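PDB 1EWQ: DNA mismatch repair protein MutS from Thermus aquaticus, which takes part in DNA mismatch repair, binding mismatched DNA and possibly carrying out the recognition step, and has a weak ATPase activity. Local coordinates for residues G213-A216 with L217-A220; K161-S164 with A165-E169; A189-D192 with E193-R197; A647-L650 with K651-T654; R280-P283 with G284-L288. All coordinates share one frame; numbering follows the deposited sequence.

All five contacts are local, each made along a single helix. Contacts 2 and 3 belong to MutS domain II and meet directly: K163 NZ lies 3.2 Å from E193 OE2 in a salt bridge, and Y167 reaches the same glutamate. Contact 2 also touches contact 4, in the ATPase domain V, where S164 OG packs against L648 CD2 at 3.6 Å. Contact 1 does not touch contact 2, its nearest atoms being about 9 Å away, and contact 5, in domain III, stays about 14 Å from contact 2 at the nearest atoms. None lies at the predicted ATP site, and the nearest atoms to the bound DNA, those of contact 5, are still about 29 Å from it.

Contact 1 (G213-A216 with L217-A220); sequences GPLA and LRRA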
# COMPACT_ATOMS: atom_id res chain seq x y z
N GLY C 213 9.31 41.81 -10.09
CA GLY C 213 8.56 41.62 -8.87
C GLY C 213 9.40 41.26 -7.66
O GLY C 213 10.63 41.36 -7.71
N PRO C 214 8.77 40.84 -6.55
CA PRO C 214 9.48 40.47 -5.32
C PRO C 214 10.54 39.43 -5.67
O PRO C 214 10.29 38.55 -6.50
CB PRO C 214 8.38 39.89 -4.44
CG PRO C 214 7.16 40.58 -4.91
CD PRO C 214 7.33 40.57 -6.41
N LEU C 215 11.71 39.53 -5.04
CA LEU C 215 12.81 38.59 -5.30
C LEU C 215 12.36 37.15 -5.07
O LEU C 215 12.52 36.29 -5.95
CB LEU C 215 14.00 38.90 -4.37
CG LEU C 215 15.44 38.59 -4.81
CD1 LEU C 215 16.21 38.01 -3.63
CD2 LEU C 215 15.46 37.63 -5.98
N ALA C 216 11.82 36.88 -3.89
CA ALA C 216 11.37 35.52 -3.55
C ALA C 216 10.53 34.89 -4.67
O ALA C 216 10.73 33.73 -5.01
CB ALA C 216 10.57 35.54 -2.25
N LEU C 217 9.60 35.67 -5.22
CA LEU C 217 8.73 35.16 -6.28
C LEU C 217 9.47 34.96 -7.60
O LEU C 217 9.25 33.98 -8.29
CB LEU C 217 7.53 36.10 -6.48
CG LEU C 217 6.40 35.56 -7.37
CD1 LEU C 217 5.90 34.24 -6.80
CD2 LEU C 217 5.26 36.57 -7.44
N ARG C 218 10.33 35.91 -7.94
CA ARG C 218 11.11 35.82 -9.17
C ARG C 218 11.99 34.58 -9.13
O ARG C 218 12.26 33.95 -10.15
CB ARG C 218 12.00 37.04 -9.35
CG ARG C 218 11.28 38.31 -9.76
CD ARG C 218 12.28 39.31 -10.29
NE ARG C 218 13.28 39.68 -9.30
CZ ARG C 218 14.58 39.83 -9.58
NH1 ARG C 218 15.03 39.64 -10.81
NH2 ARG C 218 15.42 40.18 -8.62
N ARG C 219 12.46 34.23 -7.94
CA ARG C 219 13.32 33.06 -7.80
C ARG C 219 12.52 31.76 -7.94
O ARG C 219 12.93 30.86 -8.68
CB ARG C 219 14.05 33.09 -6.46
CG ARG C 219 14.90 34.35 -6.29
CD ARG C 219 15.62 34.34 -4.96
NE ARG C 219 16.59 33.26 -4.90
CZ ARG C 219 16.74 32.46 -3.85
NH1 ARG C 219 15.98 32.62 -2.78
NH2 ARG C 219 17.65 31.49 -3.89
N ALA C 220 11.39 31.67 -7.24
CA ALA C 220 10.56 30.48 -7.31
C ALA C 220 10.11 30.25 -8.75
O ALA C 220 10.17 29.13 -9.27
CB ALA C 220 9.34 30.63 -6.40
O HOH W 1 13.54 41.54 -7.18
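R219 N donates to L215 O over 2.9 Å. R219 CG lies close by, 3.1 Å from L215 O, a tight contact and not a second bond. Beyond it, L215 CD2 presses on R219 CG at 3.3 Å and comes nearly as close to CD, a tight fit of one methyl against the arginine's methylene groups. The leucine's methyl end passes over this CG-CD segment at an angle. With CG of L215 roughly anti to its amide nitrogen (chi1 -151°), the leucine, whose CB starts out away from the next turn, is brought back to it. R219 then bends at chi3 and carries its charge out of the turn, NH2 to a salt bridge with E183 and NH1 to the backbone oxygen of T139.

P214 occupies the N-cap position, and its carbonyl accepts from R218 N at 3.0 Å with an N-H...O angle of 164°; A216 O likewise accepts from A220 N at 3.1 Å. A water ties the arginine to the approach of the helix: it donates to G213 O at 3.0 Å and accepts a weak bond from R218 NH2. Just before the cap, the backbone angles of G213 (phi 112°) would jam any CB against the preceding carbonyl oxygen.

The start of helix 215-232 is thus laid over the sheet of its domain, with P214 and L217 packing on F243 of strand 242-243, while R219 and A220 rest on A138 and A136 of strand 134-139.

Contact 2 (K161-S164 with A165-E169); sequences KSKS and ALYDE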
# COMPACT_ATOMS: atom_id res chain seq x y z
N LYS C 161 3.85 36.26 4.29
CA LYS C 161 4.66 36.82 5.36
C LYS C 161 5.21 35.83 6.36
O LYS C 161 6.31 36.02 6.89
CB LYS C 161 3.87 37.90 6.10
CG LYS C 161 2.37 37.80 5.88
CD LYS C 161 1.82 36.44 6.33
CE LYS C 161 0.66 36.05 5.43
NZ LYS C 161 1.13 36.16 4.03
N SER C 162 4.46 34.77 6.64
CA SER C 162 4.92 33.78 7.60
C SER C 162 5.09 32.41 6.97
O SER C 162 4.69 32.16 5.83
CB SER C 162 3.95 33.70 8.79
OG SER C 162 2.67 33.25 8.41
N LYS C 163 5.72 31.52 7.74
CA LYS C 163 5.96 30.15 7.30
C LYS C 163 4.64 29.40 7.38
O LYS C 163 4.35 28.53 6.56
CB LYS C 163 7.00 29.51 8.22
CG LYS C 163 7.52 28.17 7.78
CD LYS C 163 8.66 27.73 8.69
CE LYS C 163 8.21 27.78 10.16
NZ LYS C 163 9.27 27.31 11.08
N SER C 164 3.84 29.77 8.38
CA SER C 164 2.53 29.16 8.59
C SER C 164 1.66 29.33 7.35
O SER C 164 1.09 28.36 6.85
CB SER C 164 1.85 29.83 9.78
OG SER C 164 1.49 28.86 10.74
N ALA C 165 1.56 30.57 6.87
CA ALA C 165 0.75 30.87 5.69
C ALA C 165 1.32 30.19 4.46
O ALA C 165 0.58 29.74 3.59
CB ALA C 165 0.67 32.37 5.48
N LEU C 166 2.64 30.12 4.38
CA LEU C 166 3.27 29.45 3.24
C LEU C 166 2.78 28.02 3.22
O LEU C 166 2.19 27.57 2.24
CB LEU C 166 4.79 29.46 3.36
CG LEU C 166 5.47 28.47 2.40
CD1 LEU C 166 5.28 28.94 0.95
CD2 LEU C 166 6.95 28.36 2.75
N TYR C 167 3.01 27.30 4.32
CA TYR C 167 2.59 25.91 4.40
C TYR C 167 1.12 25.72 4.07
O TYR C 167 0.78 24.80 3.33
CB TYR C 167 2.90 25.33 5.79
CG TYR C 167 4.39 25.11 6.03
CD1 TYR C 167 5.33 25.31 5.02
CD2 TYR C 167 4.86 24.70 7.28
CE1 TYR C 167 6.70 25.12 5.24
CE2 TYR C 167 6.22 24.51 7.52
CZ TYR C 167 7.13 24.71 6.49
OH TYR C 167 8.48 24.54 6.73
N ASP C 168 0.25 26.59 4.58
CA ASP C 168 -1.17 26.46 4.27
C ASP C 168 -1.46 26.65 2.79
O ASP C 168 -2.27 25.94 2.22
CB ASP C 168 -2.02 27.45 5.06
CG ASP C 168 -2.24 27.03 6.49
OD1 ASP C 168 -2.23 25.81 6.76
OD2 ASP C 168 -2.45 27.91 7.34
N GLU C 169 -0.79 27.62 2.17
CA GLU C 169 -1.00 27.88 0.75
C GLU C 169 -0.56 26.67 -0.04
O GLU C 169 -1.19 26.29 -1.03
CB GLU C 169 -0.22 29.10 0.27
CG GLU C 169 -1.02 30.37 0.16
CD GLU C 169 -2.32 30.20 -0.62
OE1 GLU C 169 -2.29 29.97 -1.85
OE2 GLU C 169 -3.38 30.29 0.01
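The Y167 ring has K163 lying over one face: K163 CG stands 3.7 Å above the ring plane, offset toward the rim, in a CH-pi contact. Its line to the ring centroid is 22° off the normal. K163 O lies over the same face at the root of the ring, 3.5 Å from Y167 CG, while K163 CD runs past the phenolic end, 3.7 Å from Y167 OH. The two chains leave the helix in the same direction, an alignment to which the K163 torsion contributes, its CG pointing away from its own backbone N (chi1 -171°).

Backbone bonds fix this spacing. K163 O receives Y167 N at 2.9 Å, and S164 O receives D168 N at 3.0 Å. Just before K163, S162 is the N-cap: its hydroxyl, turned inward between amide nitrogen and carbonyl carbon, accepts from A165 N at 3.3 Å. The folded K161 chain brings CE to 3.7 Å from A165 CB and so borders the cap.

Y167 also packs on F190 and F194 of helix 188-197, and D168 OD1 accepts from the amide of E254. Pairing a lysine with a tyrosine one turn on sends an ammonium and a hydroxyl in the same direction, and both end on OE2 of E193. The double partnership probably stabilises the negative charge of that carboxylate and joins helices 163-173 and 188-197.

Contact 3 (A189-D192 with E193-R197); sequences AFLD and EFRKR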
# COMPACT_ATOMS: atom_id res chain seq x y z
N ALA C 189 17.12 22.32 9.74
CA ALA C 189 15.94 22.29 10.61
C ALA C 189 14.65 22.50 9.80
O ALA C 189 13.62 21.88 10.08
CB ALA C 189 16.07 23.34 11.69
N PHE C 190 14.70 23.39 8.82
CA PHE C 190 13.55 23.67 7.97
C PHE C 190 13.17 22.41 7.20
O PHE C 190 12.05 21.93 7.28
CB PHE C 190 13.90 24.78 6.97
CG PHE C 190 12.83 25.02 5.93
CD1 PHE C 190 11.68 25.75 6.24
CD2 PHE C 190 12.96 24.49 4.65
CE1 PHE C 190 10.69 25.95 5.28
CE2 PHE C 190 11.97 24.69 3.69
CZ PHE C 190 10.83 25.41 4.01
N LEU C 191 14.14 21.88 6.46
CA LEU C 191 13.95 20.69 5.65
C LEU C 191 13.25 19.56 6.38
O LEU C 191 12.30 18.97 5.86
CB LEU C 191 15.30 20.20 5.11
CG LEU C 191 15.27 19.03 4.14
CD1 LEU C 191 14.30 19.31 2.99
CD2 LEU C 191 16.67 18.78 3.62
N ASP C 192 13.70 19.24 7.59
CA ASP C 192 13.08 18.19 8.37
C ASP C 192 11.62 18.52 8.65
O ASP C 192 10.74 17.67 8.50
CB ASP C 192 13.83 17.98 9.68
CG ASP C 192 15.12 17.19 9.49
OD1 ASP C 192 15.04 16.00 9.11
OD2 ASP C 192 16.20 17.77 9.71
N GLU C 193 11.36 19.76 9.06
CA GLU C 193 10.00 20.19 9.35
C GLU C 193 9.16 20.02 8.09
O GLU C 193 8.05 19.50 8.14
CB GLU C 193 9.96 21.66 9.77
CG GLU C 193 8.58 22.10 10.26
CD GLU C 193 8.49 23.60 10.49
OE1 GLU C 193 7.66 24.02 11.33
OE2 GLU C 193 9.21 24.37 9.82
N PHE C 194 9.72 20.45 6.96
CA PHE C 194 9.03 20.35 5.68
C PHE C 194 8.77 18.91 5.28
O PHE C 194 7.65 18.56 4.91
CB PHE C 194 9.85 21.02 4.57
CG PHE C 194 9.11 21.11 3.27
CD1 PHE C 194 8.32 22.21 2.99
CD2 PHE C 194 9.16 20.07 2.36
CE1 PHE C 194 7.58 22.27 1.81
CE2 PHE C 194 8.42 20.11 1.18
CZ PHE C 194 7.63 21.22 0.90
N ARG C 195 9.80 18.08 5.35
CA ARG C 195 9.67 16.67 4.98
C ARG C 195 8.60 15.95 5.78
O ARG C 195 7.86 15.13 5.25
CB ARG C 195 11.00 15.93 5.14
CG ARG C 195 11.96 16.06 3.96
CD ARG C 195 12.83 14.81 3.85
NE ARG C 195 13.61 14.76 2.61
CZ ARG C 195 14.82 15.30 2.46
NH1 ARG C 195 15.40 15.93 3.48
NH2 ARG C 195 15.44 15.22 1.30
N LYS C 196 8.52 16.26 7.07
CA LYS C 196 7.54 15.61 7.93
C LYS C 196 6.12 16.01 7.56
O LYS C 196 5.23 15.17 7.46
CB LYS C 196 7.80 15.93 9.40
CG LYS C 196 8.29 14.72 10.20
CD LYS C 196 9.57 14.13 9.60
CE LYS C 196 9.94 12.79 10.24
NZ LYS C 196 10.19 12.89 11.71
N ARG C 197 5.91 17.31 7.33
CA ARG C 197 4.59 17.80 7.00
C ARG C 197 4.21 17.53 5.54
O ARG C 197 3.05 17.26 5.24
CB ARG C 197 4.49 19.29 7.32
CG ARG C 197 3.12 19.88 7.07
CD ARG C 197 2.93 21.19 7.81
NE ARG C 197 1.73 21.87 7.35
CZ ARG C 197 1.30 23.03 7.83
NH1 ARG C 197 1.97 23.64 8.80
NH2 ARG C 197 0.22 23.61 7.31
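L191 and R195 make the closest side-chain contact of this turn. R195 NH1 abuts the end of L191, 3.1 Å from CD2, so close that the exact placing of the guanidinium is doubtful. L191 CD1 lies over one face of the guanidinium, 4.1 Å from R195 CZ. The leucine's first torsion (chi1 -175°) brings its end near the following turn, although CB sets off away from it, while the arginine chain runs extended from CG to NE. On another side of the helix F190 and F194 extend in the same direction next to each other, with F190 CZ 4.2 Å from F194 CD1.

These pairs are spaced by the backbone ladder. R195 N reaches L191 O at 2.7 Å, and F194 N reaches F190 O at 2.8 Å. Farther out, L191, F194 and R195 all rest on L202 of strand 201-203, and F190, L191 and F194 all pack on L180 of strand 177-180. An alanine here in place of L191 would probably leave the guanidinium of R195 freer to turn and open a gap against L180 and L202.

D192 OD1 remains 5.6 Å from R195 NH1, so no ion pair forms and any attraction between the two charges is probably modest. Within this turn the arginine's charged end probably rests against a leucine's methyl groups and not on the carboxylate of D192.

Contact 4 (A647-L650 with K651-T654); sequences ALIL and KEAT
K651 N bonds to A647 O at 3.0 Å and makes a weak second bond to L648 O. With CG beside its own amide nitrogen (chi1 -65°) and the chain extended beyond, the lysine runs back along the helix: CG passes 3.3 Å from A647 O, and NZ ends 4.3 Å from A647 CB. That ammonium continues to the backbone oxygen of G746 of the second subunit, while A647 and L650 pack on G746 and L747 of that subunit.

E652 N follows, bonded to L648 O at 3.0 Å and weakly to I649 O. Its CG is hemmed in by both backbone neighbours of CA (chi1 66°), which draws CG to 3.1 Å from L648 O and folds the carboxylate back over that carbonyl. OE2 lies 3.6 Å from L648 O, a nearness of two oxygens that probably costs some electrostatic energy.

A653 N then closes the last turn on I649 O at 2.8 Å, and A653 CB meets I649 CG2 at 4.4 Å. Here the chain leaves helical geometry (psi 137°), and R687 NH1 takes up the carbonyls of both L650 and A653. The doubled bonds, some weak, accompany the end of helix 638-652, which links the parallel neighbouring strands 621-625 and 657-662 as a beta-alpha-beta crossover in the P-loop ATPase domain.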
# COMPACT_ATOMS: atom_id res chain seq x y z
N ALA C 647 -3.52 28.90 19.64
CA ALA C 647 -2.72 30.10 19.44
C ALA C 647 -2.81 30.57 18.00
O ALA C 647 -3.10 31.73 17.75
CB ALA C 647 -1.26 29.84 19.81
N LEU C 648 -2.57 29.67 17.04
CA LEU C 648 -2.66 30.06 15.65
C LEU C 648 -4.03 30.67 15.37
O LEU C 648 -4.15 31.69 14.69
CB LEU C 648 -2.43 28.87 14.71
CG LEU C 648 -0.99 28.44 14.43
CD1 LEU C 648 -0.99 27.32 13.41
CD2 LEU C 648 -0.17 29.63 13.89
N ILE C 649 -5.06 30.03 15.92
CA ILE C 649 -6.42 30.52 15.72
C ILE C 649 -6.62 31.93 16.28
O ILE C 649 -7.19 32.79 15.61
CB ILE C 649 -7.45 29.57 16.35
CG1 ILE C 649 -7.41 28.23 15.61
CG2 ILE C 649 -8.84 30.17 16.27
CD1 ILE C 649 -8.30 27.15 16.20
N LEU C 650 -6.12 32.18 17.49
CA LEU C 650 -6.27 33.49 18.12
C LEU C 650 -5.52 34.59 17.39
O LEU C 650 -5.93 35.75 17.42
CB LEU C 650 -5.78 33.44 19.58
CG LEU C 650 -6.65 32.60 20.52
CD1 LEU C 650 -5.98 32.46 21.86
CD2 LEU C 650 -8.01 33.26 20.67
N LYS C 651 -4.44 34.22 16.72
CA LYS C 651 -3.63 35.19 16.00
C LYS C 651 -4.14 35.49 14.59
O LYS C 651 -3.87 36.55 14.04
CB LYS C 651 -2.18 34.70 15.95
CG LYS C 651 -1.55 34.64 17.34
CD LYS C 651 -0.16 34.00 17.32
CE LYS C 651 0.33 33.76 18.76
NZ LYS C 651 1.55 32.90 18.81
N GLU C 652 -4.89 34.56 14.00
CA GLU C 652 -5.41 34.79 12.65
C GLU C 652 -6.89 35.14 12.63
O GLU C 652 -7.34 35.81 11.71
CB GLU C 652 -5.13 33.56 11.77
CG GLU C 652 -5.87 32.27 12.15
CD GLU C 652 -5.25 31.01 11.51
OE1 GLU C 652 -4.42 31.14 10.58
OE2 GLU C 652 -5.60 29.88 11.94
N ALA C 653 -7.63 34.72 13.66
CA ALA C 653 -9.07 34.97 13.74
C ALA C 653 -9.48 36.44 13.82
O ALA C 653 -8.90 37.23 14.57
CB ALA C 653 -9.66 34.24 14.93
N THR C 654 -10.52 36.78 13.06
CA THR C 654 -11.03 38.13 12.98
C THR C 654 -12.52 38.17 13.36
O THR C 654 -13.11 37.13 13.64
CB THR C 654 -10.81 38.63 11.54
OG1 THR C 654 -9.97 39.79 11.56
CG2 THR C 654 -12.12 38.93 10.83

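Contact 5 (R280-P283 with G284-L288); sequences RTAP and GRRLL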
# COMPACT_ATOMS: atom_id res chain seq x y z
N ARG C 280 -18.89 16.85 -15.41
CA ARG C 280 -18.77 15.95 -16.56
C ARG C 280 -17.41 15.99 -17.27
O ARG C 280 -17.01 15.00 -17.88
CB ARG C 280 -19.90 16.24 -17.55
CG ARG C 280 -21.25 15.71 -17.07
CD ARG C 280 -21.18 14.19 -16.96
NE ARG C 280 -22.28 13.59 -16.20
CZ ARG C 280 -23.45 13.22 -16.73
NH1 ARG C 280 -23.69 13.39 -18.03
NH2 ARG C 280 -24.36 12.65 -15.95
N THR C 281 -16.69 17.10 -17.16
CA THR C 281 -15.39 17.23 -17.81
C THR C 281 -14.24 17.46 -16.81
O THR C 281 -14.46 17.89 -15.68
CB THR C 281 -15.39 18.39 -18.79
OG1 THR C 281 -15.55 19.61 -18.06
CG2 THR C 281 -16.54 18.25 -19.77
N ALA C 282 -13.01 17.21 -17.25
CA ALA C 282 -11.87 17.41 -16.37
C ALA C 282 -11.69 18.90 -16.07
O ALA C 282 -11.48 19.27 -14.92
CB ALA C 282 -10.59 16.83 -17.00
N PRO C 283 -11.78 19.77 -17.09
CA PRO C 283 -11.63 21.22 -16.86
C PRO C 283 -12.65 21.70 -15.81
O PRO C 283 -12.37 22.59 -15.01
CB PRO C 283 -11.90 21.82 -18.24
CG PRO C 283 -11.39 20.75 -19.18
CD PRO C 283 -11.89 19.47 -18.53
N GLY C 284 -13.83 21.08 -15.83
CA GLY C 284 -14.88 21.41 -14.89
C GLY C 284 -14.53 20.93 -13.50
O GLY C 284 -14.68 21.66 -12.54
N ARG C 285 -14.07 19.69 -13.38
CA ARG C 285 -13.68 19.19 -12.05
C ARG C 285 -12.58 20.07 -11.49
O ARG C 285 -12.57 20.37 -10.29
CB ARG C 285 -13.18 17.74 -12.13
CG ARG C 285 -12.72 17.21 -10.78
CD ARG C 285 -12.35 15.73 -10.83
NE ARG C 285 -13.50 14.90 -11.16
CZ ARG C 285 -13.45 13.58 -11.36
NH1 ARG C 285 -12.30 12.92 -11.25
NH2 ARG C 285 -14.55 12.93 -11.69
N ARG C 286 -11.64 20.47 -12.34
CA ARG C 286 -10.53 21.32 -11.91
C ARG C 286 -11.02 22.71 -11.49
O ARG C 286 -10.57 23.25 -10.47
CB ARG C 286 -9.48 21.45 -13.02
CG ARG C 286 -8.62 20.17 -13.26
CD ARG C 286 -7.35 20.49 -14.08
NE ARG C 286 -7.66 20.98 -15.42
CZ ARG C 286 -7.85 20.19 -16.47
NH1 ARG C 286 -7.75 18.87 -16.34
NH2 ARG C 286 -8.18 20.72 -17.64
N LEU C 287 -11.94 23.29 -12.25
CA LEU C 287 -12.48 24.59 -11.90
C LEU C 287 -13.21 24.51 -10.56
O LEU C 287 -13.04 25.39 -9.70
CB LEU C 287 -13.46 25.08 -12.97
CG LEU C 287 -14.05 26.47 -12.68
CD1 LEU C 287 -12.94 27.51 -12.84
CD2 LEU C 287 -15.21 26.76 -13.65
N LEU C 288 -14.01 23.46 -10.36
CA LEU C 288 -14.74 23.32 -9.10
C LEU C 288 -13.75 23.19 -7.95
O LEU C 288 -13.94 23.76 -6.89
CB LEU C 288 -15.67 22.10 -9.14
CG LEU C 288 -16.47 21.85 -7.85
CD1 LEU C 288 -17.10 23.15 -7.36
CD2 LEU C 288 -17.54 20.79 -8.10
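T281 and G284 open the hydrogen bonding. T281 OG1 (chi1 66°) is turned back over its own backbone and accepts from G284 N at 3.2 Å, a bent bond of 143°; the same hydroxyl is also bonded to D528 OD2. Regular backbone bonds follow, R285 N to T281 O at 2.9 Å and R286 N to A282 O at 2.8 Å.

This is an N-cap beginning helix 282-293 of domain III. P283 suits the first turn, where its missing N-H is not called on, and at G284 a CB would come tight against T281 OG1.

Packing is carried by R286, whose chain bends at chi3 (-63°) and lays the guanidinium with one face over the A282-P283 backbone: P283 CA stands 3.5 Å above its plane. NH2 lies 3.6 Å from P283 CG, and NH1 is equally near A282 CB. P283 also leans on A525 of helix 514-540.

Charge pairing involves the same guanidinium, with NH1 joined to D331 and NH2 to E333. A leucine in place of R286 is likely to leave both carboxylates without their mate and to strip the flat cover from P283. R285, one residue earlier, turns its NE to D277.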